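Salivary nitrophorin (Cimex lectularius, PDB 2IMQ) carries nitric oxide on its heme and delivers it to the victim during feeding, which widens the blood vessels. Local coordinates at residues L100-I106 with I118-I124. Numbering follows the deposited sequence.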
loop_
_atom_site.group_PDB
_atom_site.type_symbol
_atom_site.label_atom_id
_atom_site.label_comp_id
_atom_site.label_asym_id
_atom_site.label_seq_id
_atom_site.Cartn_x
_atom_site.Cartn_y
_atom_site.Cartn_z
ATOM N N LEU A 100 -20.565 10.486 5.586
ATOM C CA LEU A 100 -19.385 9.623 5.321
ATOM C C LEU A 100 -19.245 9.254 3.850
ATOM O O LEU A 100 -18.146 9.188 3.306
ATOM C CB LEU A 100 -19.528 8.361 6.141
ATOM C CG LEU A 100 -18.347 7.389 6.124
ATOM C CD1 LEU A 100 -17.173 8.005 6.713
ATOM C CD2 LEU A 100 -18.705 6.161 6.889
ATOM N N LYS A 101 -20.338 8.990 3.171
ATOM C CA LYS A 101 -20.316 8.651 1.750
ATOM C C LYS A 101 -19.229 7.589 1.454
ATOM O O LYS A 101 -18.365 7.738 0.555
ATOM C CB LYS A 101 -20.145 9.931 0.915
ATOM C CG LYS A 101 -21.325 10.911 1.046
ATOM C CD LYS A 101 -22.637 10.264 0.716
ATOM C CE LYS A 101 -23.820 11.190 1.059
ATOM N NZ LYS A 101 -24.949 10.374 1.622
ATOM N N ASN A 102 -19.313 6.498 2.185
ATOM C CA ASN A 102 -18.336 5.381 2.047
ATOM C C ASN A 102 -18.556 4.646 0.721
ATOM O O ASN A 102 -19.652 4.066 0.482
ATOM C CB ASN A 102 -18.543 4.461 3.247
ATOM C CG ASN A 102 -17.509 3.357 3.350
ATOM O OD1 ASN A 102 -16.443 3.411 2.749
ATOM N ND2 ASN A 102 -17.830 2.337 4.121
ATOM N N GLU A 103 -17.542 4.623 -0.154
ATOM C CA GLU A 103 -17.698 4.044 -1.480
ATOM C C GLU A 103 -16.428 3.326 -1.866
ATOM O O GLU A 103 -15.340 3.824 -1.592
ATOM C CB GLU A 103 -17.972 5.143 -2.496
ATOM C CG GLU A 103 -19.319 5.845 -2.349
ATOM C CD GLU A 103 -20.496 4.887 -2.394
ATOM O OE1 GLU A 103 -21.503 5.118 -1.670
ATOM O OE2 GLU A 103 -20.437 3.922 -3.165
ATOM N N THR A 104 -16.585 2.193 -2.524
ATOM C CA THR A 104 -15.445 1.434 -3.071
ATOM C C THR A 104 -15.726 1.057 -4.504
ATOM O O THR A 104 -16.876 0.727 -4.859
ATOM C CB THR A 104 -15.238 0.164 -2.263
ATOM O OG1 THR A 104 -14.724 0.505 -0.971
ATOM C CG2 THR A 104 -14.149 -0.721 -2.859
ATOM N N ILE A 105 -14.726 1.175 -5.366
ATOM C CA ILE A 105 -14.786 0.624 -6.687
ATOM C C ILE A 105 -13.682 -0.412 -6.868
ATOM O O ILE A 105 -12.630 -0.367 -6.219
ATOM C CB ILE A 105 -14.641 1.729 -7.805
ATOM C CG1 ILE A 105 -13.250 2.354 -7.790
ATOM C CG2 ILE A 105 -15.811 2.770 -7.725
ATOM C CD1 ILE A 105 -12.783 2.784 -9.143
ATOM N N ILE A 106 -13.961 -1.365 -7.718
ATOM C CA ILE A 106 -12.980 -2.306 -8.168
ATOM C C ILE A 106 -12.848 -2.092 -9.664
ATOM O O ILE A 106 -13.866 -1.992 -10.390
ATOM C CB ILE A 106 -13.450 -3.744 -7.878
ATOM C CG1 ILE A 106 -13.560 -3.998 -6.383
ATOM C CG2 ILE A 106 -12.481 -4.717 -8.412
ATOM C CD1 ILE A 106 -14.119 -5.343 -6.003
ATOM N N ILE A 118 -8.300 -1.399 -6.562
ATOM C CA ILE A 118 -9.437 -1.103 -5.632
ATOM C C ILE A 118 -9.256 0.291 -5.135
ATOM O O ILE A 118 -8.135 0.678 -4.753
ATOM C CB ILE A 118 -9.423 -2.051 -4.454
ATOM C CG1 ILE A 118 -9.423 -3.532 -4.894
ATOM C CG2 ILE A 118 -10.656 -1.800 -3.495
ATOM C CD1 ILE A 118 -9.109 -4.484 -3.826
ATOM N N VAL A 119 -10.352 1.064 -5.078
ATOM C CA VAL A 119 -10.297 2.342 -4.422
ATOM C C VAL A 119 -11.420 2.422 -3.387
ATOM O O VAL A 119 -12.559 2.239 -3.745
ATOM C CB VAL A 119 -10.493 3.542 -5.381
ATOM C CG1 VAL A 119 -10.181 4.798 -4.681
ATOM C CG2 VAL A 119 -9.673 3.424 -6.583
ATOM N N THR A 120 -11.077 2.728 -2.162
ATOM C CA THR A 120 -12.069 2.960 -1.088
ATOM C C THR A 120 -11.926 4.378 -0.644
ATOM O O THR A 120 -10.838 4.850 -0.314
ATOM C CB THR A 120 -11.799 1.970 0.062
ATOM O OG1 THR A 120 -12.111 0.649 -0.366
ATOM C CG2 THR A 120 -12.657 2.260 1.294
ATOM N N SER A 121 -13.073 5.088 -0.582
ATOM C CA SER A 121 -13.095 6.490 -0.255
ATOM C C SER A 121 -14.180 6.777 0.795
ATOM O O SER A 121 -15.168 6.100 0.872
ATOM C CB SER A 121 -13.408 7.350 -1.497
ATOM O OG SER A 121 -12.443 7.147 -2.525
ATOM N N PHE A 122 -13.972 7.820 1.535
ATOM C CA PHE A 122 -14.912 8.229 2.636
ATOM C C PHE A 122 -14.591 9.615 3.091
ATOM O O PHE A 122 -13.493 10.150 2.879
ATOM C CB PHE A 122 -14.808 7.241 3.818
ATOM C CG PHE A 122 -13.479 7.286 4.534
ATOM C CD1 PHE A 122 -13.320 8.096 5.627
ATOM C CD2 PHE A 122 -12.386 6.488 4.116
ATOM C CE1 PHE A 122 -12.139 8.181 6.280
ATOM C CE2 PHE A 122 -11.168 6.573 4.779
ATOM C CZ PHE A 122 -11.040 7.413 5.850
ATOM N N THR A 123 -15.586 10.241 3.724
ATOM C CA THR A 123 -15.423 11.601 4.133
ATOM C C THR A 123 -15.585 11.719 5.629
ATOM O O THR A 123 -16.531 11.186 6.200
ATOM C CB THR A 123 -16.528 12.436 3.442
ATOM O OG1 THR A 123 -16.256 12.513 2.031
ATOM C CG2 THR A 123 -16.529 13.852 3.946
ATOM N N ILE A 124 -14.658 12.428 6.261
ATOM C CA ILE A 124 -14.765 12.800 7.666
ATOM C C ILE A 124 -14.408 14.258 7.793
ATOM O O ILE A 124 -13.482 14.746 7.155
ATOM C CB ILE A 124 -13.926 11.891 8.652
ATOM C CG1 ILE A 124 -12.460 11.793 8.249
ATOM C CG2 ILE A 124 -14.535 10.528 8.682
ATOM C CD1 ILE A 124 -11.597 11.065 9.290
HETATM O O HOH W 1 -13.766 4.951 -3.894
#
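Strand 103-106 runs antiparallel to strand 118-124, their axes 4.7 Å apart, and most polar backbone atoms facing the gap find partners across it. In the hydrogen-bonded pair E103-S121, E103 N donates to S121 O (3.0 Å) and S121 N to E103 O (2.8 Å); I105 and V119 repeat this, I105 N to V119 O and V119 N to I105 O both measuring 2.9 Å. These four side chains share one face. There I105 CG1 packs on V119 CB (3.8 Å), exposed E103 leads its charge away from the partner strand, and a water donates to E103 O and V119 O (3.0 Å each) and accepts from S121 OG (2.9 Å), a hydroxyl small enough to serve S130 on the next strand too. The opposite face carries T104 and T120, a non-hydrogen-bonded pair whose close backbones (CA-CA 4.2 Å) let OG1 meet OG1 at 2.7 Å; threonine's beta-branched shape fits a strand while its hydroxyl finds a mate. I118 and I106 continue this face with apolar bulk.

Before the strand comes a bulge-like irregularity, K101 and N102 lying against F122 alone; positive phi and psi at K101 (47°, 54°) accommodate the extra residue, and its carbonyl is taken by R128. L100 O still accepts from T123 N (2.8 Å), while L100 CD1 reaches F122 CB (3.8 Å). N102 turns its amide to L76 O, and T123 OG1 bonds to R128. Aromatic F122 fills space against L76 and V88 of the facing sheet and meets the F129 ring on the adjacent strand. This is a beta hairpin at the edge of one sheet of the two-sheet sandwich characteristic of the DNase I-like, inositol-polyphosphate 5-phosphatase fold.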